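Local coordinates for protein pullulanase (Bacillus acidopullulyticus, PDB 2WAN) that hydrolyses the alpha-1,6-glucosidic linkages of pullulan and the branch points of starch-related polysaccharides, acting as a debranching glycoside hydrolase, at residues A[242-245]-A[250-253]; A[118-121]-A[125-128]; A[652-657]-A[663-668]. All blocks are in the same frame, centred on the assembly; numbering follows the deposited sequence.

Overall arrangement
The three contacts come along the chain in the order 2, 1, 3, and none touches another. Contact 2 (118-121 with 125-128) is a hairpin in the mixed sheet near the start of the modelled chain. Contact 1 (242-245 with 250-253) is a hairpin at the edge of the four-stranded sheet of the X25 domain, its centre about 29 Å from that of contact 2. Contact 3 (652-657 with 663-668) lies in a loop after strand 647-650 of the closed parallel catalytic barrel, its centre about 26 Å from that of contact 2 and 37 Å from that of contact 1. Two separate accessory beta units thus precede the barrel, whose loop contact 3 shapes.

Contact 1. Residues A[242-245]-A[250-253]; sequences FTYI and QVFD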
loop_
_atom_site.group_PDB
_atom_site.type_symbol
_atom_site.label_atom_id
_atom_site.label_comp_id
_atom_site.label_asym_id
_atom_site.label_seq_id
_atom_site.Cartn_x
_atom_site.Cartn_y
_atom_site.Cartn_z
ATOM N N PHE A 242 40.915 9.155 -7.698
ATOM C CA PHE A 242 40.314 10.247 -8.463
ATOM C C PHE A 242 39.507 11.117 -7.518
ATOM O O PHE A 242 38.781 10.604 -6.667
ATOM C CB PHE A 242 39.423 9.691 -9.577
ATOM C CG PHE A 242 40.161 8.830 -10.557
ATOM C CD1 PHE A 242 40.717 9.386 -11.707
ATOM C CD2 PHE A 242 40.320 7.461 -10.326
ATOM C CE1 PHE A 242 41.414 8.599 -12.617
ATOM C CE2 PHE A 242 41.009 6.663 -11.232
ATOM C CZ PHE A 242 41.562 7.229 -12.380
ATOM N N THR A 243 39.639 12.432 -7.670
ATOM C CA THR A 243 39.083 13.381 -6.719
ATOM C C THR A 243 38.247 14.467 -7.385
ATOM O O THR A 243 38.637 15.018 -8.413
ATOM C CB THR A 243 40.223 14.047 -5.895
ATOM O OG1 THR A 243 40.940 13.041 -5.177
ATOM C CG2 THR A 243 39.675 15.055 -4.912
ATOM N N TYR A 244 37.095 14.766 -6.791
ATOM C CA TYR A 244 36.267 15.879 -7.231
ATOM C C TYR A 244 35.946 16.788 -6.065
ATOM O O TYR A 244 35.480 16.324 -5.024
ATOM C CB TYR A 244 34.979 15.385 -7.902
ATOM C CG TYR A 244 33.994 16.481 -8.236
ATOM C CD1 TYR A 244 34.274 17.432 -9.228
ATOM C CD2 TYR A 244 32.766 16.569 -7.566
ATOM C CE1 TYR A 244 33.356 18.444 -9.537
ATOM C CE2 TYR A 244 31.848 17.580 -7.864
ATOM C CZ TYR A 244 32.146 18.509 -8.853
ATOM O OH TYR A 244 31.237 19.496 -9.154
ATOM N N ILE A 245 36.202 18.083 -6.240
ATOM C CA ILE A 245 35.924 19.078 -5.198
ATOM C C ILE A 245 34.726 19.946 -5.581
ATOM O O ILE A 245 34.822 20.768 -6.494
ATOM C CB ILE A 245 37.157 19.989 -4.900
ATOM C CG1 ILE A 245 38.450 19.170 -4.766
ATOM C CG2 ILE A 245 36.889 20.879 -3.678
ATOM C CD1 ILE A 245 38.548 18.317 -3.518
ATOM N N GLN A 250 36.937 21.313 -9.114
ATOM C CA GLN A 250 38.263 20.810 -9.453
ATOM C C GLN A 250 38.303 19.287 -9.512
ATOM O O GLN A 250 37.630 18.608 -8.736
ATOM C CB GLN A 250 39.308 21.323 -8.465
ATOM C CG GLN A 250 39.865 22.701 -8.796
ATOM C CD GLN A 250 40.766 23.218 -7.691
ATOM O OE1 GLN A 250 40.317 23.435 -6.562
ATOM N NE2 GLN A 250 42.049 23.399 -8.005
ATOM N N VAL A 251 39.100 18.777 -10.442
ATOM C CA VAL A 251 39.252 17.350 -10.684
ATOM C C VAL A 251 40.735 17.002 -10.631
ATOM O O VAL A 251 41.548 17.617 -11.328
ATOM C CB VAL A 251 38.664 16.953 -12.069
ATOM C CG1 VAL A 251 38.996 15.503 -12.418
ATOM C CG2 VAL A 251 37.158 17.205 -12.096
ATOM N N PHE A 252 41.075 16.022 -9.798
ATOM C CA PHE A 252 42.451 15.580 -9.630
ATOM C C PHE A 252 42.528 14.070 -9.758
ATOM O O PHE A 252 41.541 13.369 -9.541
ATOM C CB PHE A 252 42.978 15.955 -8.235
ATOM C CG PHE A 252 42.929 17.423 -7.931
ATOM C CD1 PHE A 252 43.895 18.285 -8.448
ATOM C CD2 PHE A 252 41.932 17.941 -7.113
ATOM C CE1 PHE A 252 43.858 19.647 -8.159
ATOM C CE2 PHE A 252 41.887 19.301 -6.816
ATOM C CZ PHE A 252 42.854 20.154 -7.340
ATOM N N ASP A 253 43.708 13.572 -10.106
ATOM C CA ASP A 253 44.043 12.164 -9.899
ATOM C C ASP A 253 45.393 12.077 -9.194
ATOM O O ASP A 253 46.175 13.029 -9.224
ATOM C CB ASP A 253 44.017 11.360 -11.209
ATOM C CG ASP A 253 45.092 11.793 -12.196
ATOM O OD1 ASP A 253 44.781 12.603 -13.095
ATOM O OD2 ASP A 253 46.242 11.314 -12.088
#
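Thr243 and Phe252 hold each other by two backbone bonds: Thr243 N gives its hydrogen to Phe252 O at 2.8 Å, and Phe252 N returns one to Thr243 O at 3.0 Å. At the next hydrogen-bonded pair, Ile245 N reaches Gln250 O at 2.9 Å, while the return bond is long and weak. Between these bonds, the CA-H of Val251 leans on Thr243 O at 3.3 Å, giving that oxygen a second contact. The polar ends of the side chains look elsewhere: Thr243 OG1 bonds to Gln200, Tyr244 OH to Asn249, and Asp253 OD1 to Tyr212 and Asn256. The two strands form an antiparallel beta hairpin at the edge of the four-stranded sheet of the X25 domain, with strand 198-205 on the far side of strand 238-245. On the face of Thr243 and Ile245, Phe252 CG stands anti to its own carbonyl carbon (chi1 -58°), which turns the edge of the ring to Thr243 CG2 and to Ile245 CG1, the latter 4.0 Å from Phe252 CE2. Phe252 CB packs 4.1 Å from Thr243 CB. On the other face, Val251 CG2 touches the edge of the Tyr244 ring near its plane, 4.1 Å from CD1. Phe242 CD1 lies 3.9 Å from Asp253 CB, and the same phenyl ring meets Tyr212 edge-to-face.

Contact 2. Residues A[118-121]-A[125-128]; sequences YLDD and VLAK
Tyr118 and Leu126 form an antiparallel hydrogen-bonded pair: Leu126 N donates to Tyr118 O at 2.8 Å, and Tyr118 N donates to Leu126 O at 3.0 Å. The strands belong to a beta hairpin, 114-121 with 124-129, in the mixed sheet near the start of the modelled chain, and their short segments run 146° apart, well off strictly antiparallel. Strand 124-129 passes its outer edge to strand 273-278, and Leu119 continues the sheet by backbone bonds to strand 295-302 and the residues that follow it. Beyond the bonded pair, Leu119 and Val125 form a non-hydrogen-bonded pair, and the CA-H of Val125 touches Tyr118 O at 3.2 Å. Tyr118 O is thereby held by one strong bond and one weaker contact.

The side chains of Leu119 and Val125 meet on one face of the sheet, through a single methyl from each: CD1 of Leu119 lies 3.9 Å from CG2 of Val125. The leucine has CG anti to its backbone N (chi1 -173°), which swings the branch across to the valine; Ile300 of strand 295-302 packs against both residues. Tyr118 and Leu126 point to the opposite face. There the phenol leads away from the leucine, and its OH bonds to Gln571 and Thr576, linking the hairpin to a remote part of the chain. Asp120 is spoken for by Arg303, which forms a salt bridge with OD2, and by the backbone N of Asn304, bonded to OD1. One carboxylate oxygen also touches aliphatic carbon of the neighbouring strand: Asp120 OD2 is 3.6 Å from Leu126 CB and 3.8 Å from Leu126 CD2.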
loop_
_atom_site.group_PDB
_atom_site.type_symbol
_atom_site.label_atom_id
_atom_site.label_comp_id
_atom_site.label_asym_id
_atom_site.label_seq_id
_atom_site.Cartn_x
_atom_site.Cartn_y
_atom_site.Cartn_z
ATOM N N TYR A 118 14.477 22.337 9.985
ATOM C CA TYR A 118 14.157 21.091 10.675
ATOM C C TYR A 118 15.313 20.648 11.546
ATOM O O TYR A 118 16.469 20.709 11.132
ATOM C CB TYR A 118 13.872 19.967 9.662
ATOM C CG TYR A 118 12.546 20.025 8.946
ATOM C CD1 TYR A 118 11.353 20.309 9.639
ATOM C CD2 TYR A 118 12.465 19.741 7.579
ATOM C CE1 TYR A 118 10.134 20.334 8.992
ATOM C CE2 TYR A 118 11.251 19.750 6.921
ATOM C CZ TYR A 118 10.077 20.047 7.633
ATOM O OH TYR A 118 8.857 20.070 6.999
ATOM N N LEU A 119 14.998 20.173 12.745
ATOM C CA LEU A 119 15.971 19.516 13.587
ATOM C C LEU A 119 15.906 18.029 13.239
ATOM O O LEU A 119 14.979 17.314 13.663
ATOM C CB LEU A 119 15.661 19.786 15.072
ATOM C CG LEU A 119 16.662 19.324 16.137
ATOM C CD1 LEU A 119 18.040 20.026 15.973
ATOM C CD2 LEU A 119 16.095 19.560 17.543
ATOM N N ASP A 120 16.870 17.571 12.438
ATOM C CA ASP A 120 16.835 16.207 11.884
ATOM C C ASP A 120 17.742 15.218 12.587
ATOM O O ASP A 120 17.741 14.035 12.258
ATOM C CB ASP A 120 17.117 16.208 10.371
ATOM C CG ASP A 120 15.896 16.585 9.547
ATOM O OD1 ASP A 120 14.740 16.362 10.000
ATOM O OD2 ASP A 120 16.082 17.105 8.427
ATOM N N ASP A 121 18.537 15.702 13.543
ATOM C CA ASP A 121 19.318 14.839 14.427
ATOM C C ASP A 121 19.512 15.634 15.720
ATOM O O ASP A 121 19.115 16.792 15.794
ATOM C CB ASP A 121 20.669 14.458 13.793
ATOM C CG ASP A 121 21.235 13.147 14.324
ATOM O OD1 ASP A 121 21.969 12.476 13.565
ATOM O OD2 ASP A 121 20.956 12.763 15.485
ATOM N N VAL A 125 20.686 20.617 12.034
ATOM C CA VAL A 125 19.580 21.399 11.497
ATOM C C VAL A 125 19.684 21.464 9.974
ATOM O O VAL A 125 20.772 21.707 9.428
ATOM C CB VAL A 125 19.537 22.838 12.082
ATOM C CG1 VAL A 125 18.494 23.697 11.379
ATOM C CG2 VAL A 125 19.275 22.797 13.585
ATOM N N LEU A 126 18.556 21.217 9.304
ATOM C CA LEU A 126 18.449 21.340 7.853
ATOM C C LEU A 126 17.649 22.590 7.529
ATOM O O LEU A 126 16.452 22.655 7.802
ATOM C CB LEU A 126 17.778 20.091 7.247
ATOM C CG LEU A 126 17.558 20.112 5.726
ATOM C CD1 LEU A 126 18.854 19.746 5.009
ATOM C CD2 LEU A 126 16.450 19.152 5.305
ATOM N N ALA A 127 18.309 23.591 6.947
ATOM C CA ALA A 127 17.679 24.891 6.722
ATOM C C ALA A 127 17.617 25.300 5.256
ATOM O O ALA A 127 18.616 25.214 4.540
ATOM C CB ALA A 127 18.386 25.975 7.546
ATOM N N LYS A 128 16.442 25.761 4.839
ATOM C CA LYS A 128 16.202 26.235 3.478
ATOM C C LYS A 128 16.199 27.761 3.422
ATOM O O LYS A 128 15.544 28.423 4.234
ATOM C CB LYS A 128 14.873 25.684 2.943
ATOM C CG LYS A 128 14.533 26.086 1.503
ATOM C CD LYS A 128 15.294 25.237 0.491
ATOM C CE LYS A 128 15.323 25.899 -0.882
ATOM N NZ LYS A 128 13.982 26.332 -1.365
#

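Contact 3. Residues A[652-657]-A[663-668]; sequences PWTGGT and DQLVTK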
loop_
_atom_site.group_PDB
_atom_site.type_symbol
_atom_site.label_atom_id
_atom_site.label_comp_id
_atom_site.label_asym_id
_atom_site.label_seq_id
_atom_site.Cartn_x
_atom_site.Cartn_y
_atom_site.Cartn_z
ATOM N N PRO A 652 0.680 -2.248 -5.744
ATOM C CA PRO A 652 2.125 -1.976 -5.863
ATOM C C PRO A 652 2.400 -0.684 -6.648
ATOM O O PRO A 652 3.247 -0.652 -7.552
ATOM C CB PRO A 652 2.636 -3.213 -6.617
ATOM C CG PRO A 652 1.491 -3.495 -7.582
ATOM C CD PRO A 652 0.267 -3.343 -6.652
ATOM N N TRP A 653 1.677 0.378 -6.315
ATOM C CA TRP A 653 1.892 1.667 -6.971
ATOM C C TRP A 653 1.538 2.811 -6.040
ATOM O O TRP A 653 0.985 2.599 -4.954
ATOM C CB TRP A 653 1.142 1.764 -8.329
ATOM C CG TRP A 653 -0.312 1.423 -8.264
ATOM C CD1 TRP A 653 -1.312 2.206 -7.772
ATOM C CD2 TRP A 653 -0.933 0.191 -8.683
ATOM N NE1 TRP A 653 -2.520 1.552 -7.869
ATOM C CE2 TRP A 653 -2.316 0.312 -8.415
ATOM C CE3 TRP A 653 -0.456 -0.994 -9.273
ATOM C CZ2 TRP A 653 -3.238 -0.715 -8.709
ATOM C CZ3 TRP A 653 -1.371 -2.019 -9.566
ATOM C CH2 TRP A 653 -2.743 -1.870 -9.276
ATOM N N THR A 654 1.865 4.027 -6.469
ATOM C CA THR A 654 1.584 5.220 -5.681
ATOM C C THR A 654 0.503 6.049 -6.376
ATOM O O THR A 654 0.048 5.697 -7.473
ATOM C CB THR A 654 2.848 6.083 -5.521
ATOM O OG1 THR A 654 3.178 6.667 -6.792
ATOM C CG2 THR A 654 4.011 5.234 -4.985
ATOM N N GLY A 655 0.085 7.143 -5.741
ATOM C CA GLY A 655 -0.885 8.060 -6.341
ATOM C C GLY A 655 -0.294 9.382 -6.781
ATOM O O GLY A 655 -1.019 10.272 -7.229
ATOM N N GLY A 656 1.021 9.506 -6.646
ATOM C CA GLY A 656 1.754 10.729 -6.983
ATOM C C GLY A 656 3.203 10.535 -6.618
ATOM O O GLY A 656 3.613 9.434 -6.235
ATOM N N THR A 657 3.991 11.600 -6.745
ATOM C CA THR A 657 5.412 11.539 -6.444
ATOM C C THR A 657 5.593 11.376 -4.939
ATOM O O THR A 657 5.118 12.201 -4.162
ATOM C CB THR A 657 6.128 12.807 -6.957
ATOM O OG1 THR A 657 5.965 12.879 -8.376
ATOM C CG2 THR A 657 7.616 12.775 -6.635
ATOM N N ASP A 663 13.894 2.691 -3.588
ATOM C CA ASP A 663 14.434 1.432 -3.069
ATOM C C ASP A 663 13.552 0.809 -1.995
ATOM O O ASP A 663 13.659 -0.388 -1.700
ATOM C CB ASP A 663 15.823 1.660 -2.468
ATOM C CG ASP A 663 16.871 1.939 -3.511
ATOM O OD1 ASP A 663 16.508 2.076 -4.697
ATOM O OD2 ASP A 663 18.058 2.018 -3.139
ATOM N N GLN A 664 12.707 1.633 -1.374
ATOM C CA GLN A 664 11.821 1.131 -0.317
ATOM C C GLN A 664 10.373 0.965 -0.781
ATOM O O GLN A 664 9.594 0.252 -0.137
ATOM C CB GLN A 664 11.916 1.985 0.961
ATOM C CG GLN A 664 13.051 1.539 1.923
ATOM C CD GLN A 664 12.832 0.131 2.513
ATOM O OE1 GLN A 664 11.784 -0.168 3.097
ATOM N NE2 GLN A 664 13.829 -0.727 2.370
ATOM N N LEU A 665 10.018 1.593 -1.901
ATOM C CA LEU A 665 8.639 1.516 -2.410
ATOM C C LEU A 665 8.311 0.076 -2.765
ATOM O O LEU A 665 9.122 -0.614 -3.389
ATOM C CB LEU A 665 8.428 2.431 -3.616
ATOM C CG LEU A 665 8.405 3.944 -3.371
ATOM C CD1 LEU A 665 8.408 4.673 -4.698
ATOM C CD2 LEU A 665 7.188 4.377 -2.529
ATOM N N VAL A 666 7.135 -0.394 -2.341
ATOM C CA VAL A 666 6.754 -1.778 -2.641
ATOM C C VAL A 666 6.069 -1.863 -4.009
ATOM O O VAL A 666 4.847 -2.016 -4.120
ATOM C CB VAL A 666 5.881 -2.439 -1.538
ATOM C CG1 VAL A 666 5.872 -3.978 -1.707
ATOM C CG2 VAL A 666 6.383 -2.059 -0.141
ATOM N N THR A 667 6.886 -1.751 -5.054
ATOM C CA THR A 667 6.441 -1.975 -6.437
ATOM C C THR A 667 6.569 -3.473 -6.758
ATOM O O THR A 667 7.075 -4.233 -5.943
ATOM C CB THR A 667 7.290 -1.133 -7.421
ATOM O OG1 THR A 667 8.676 -1.331 -7.125
ATOM C CG2 THR A 667 6.960 0.345 -7.270
ATOM N N LYS A 668 6.071 -3.911 -7.917
ATOM C CA LYS A 668 6.089 -5.339 -8.234
ATOM C C LYS A 668 7.515 -5.890 -8.251
ATOM O O LYS A 668 8.415 -5.302 -8.873
ATOM C CB LYS A 668 5.379 -5.625 -9.564
ATOM C CG LYS A 668 3.883 -5.265 -9.576
ATOM C CD LYS A 668 3.179 -5.900 -10.780
ATOM C CE LYS A 668 3.652 -5.273 -12.118
ATOM N NZ LYS A 668 3.315 -3.827 -12.231
HETATM O O HOH W 1 4.795 -2.036 -9.786
#
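Pro652 CA points its hydrogen at Val666 O, 3.2 Å away, and this bent CA-H...O contact, 128° at the hydrogen, falls on a carbonyl oxygen that is buried and has no hydrogen-bond partner in the model. Both segments lie in the long loop between strands 647-650 and 677-679 of the parallel barrel of this alpha-amylase-type catalytic domain, and Val666 is the centre of an inverse gamma turn. A water supplies the polar bridge. It donates to Pro652 O at 3.1 Å and accepts from Lys668 N at 2.9 Å, with a further weak bond from Lys668 NZ, whose salt-bridge partner is Asp681. The lysine has CG anti to its carbonyl carbon (chi1 -63°), which sets CG against the proline ring, the two side chains crossing at a slant; the chain bends at chi3 and chi4 and brings NZ back toward the water. At the other end, Thr654 and Leu665 meet by one methyl each, their side chains crossing at about a right angle. Thr654 OG1 turns the other way and bonds to Gly656 O at 2.9 Å. A glycine here has neither hydroxyl nor methyl, and would probably leave Gly656 O without its mate, the turn freer to move, and a gap beside the Leu665 methyl. The tightest side-chain touch is between the methylenes Pro652 CG and Lys668 CG, 3.6 Å apart.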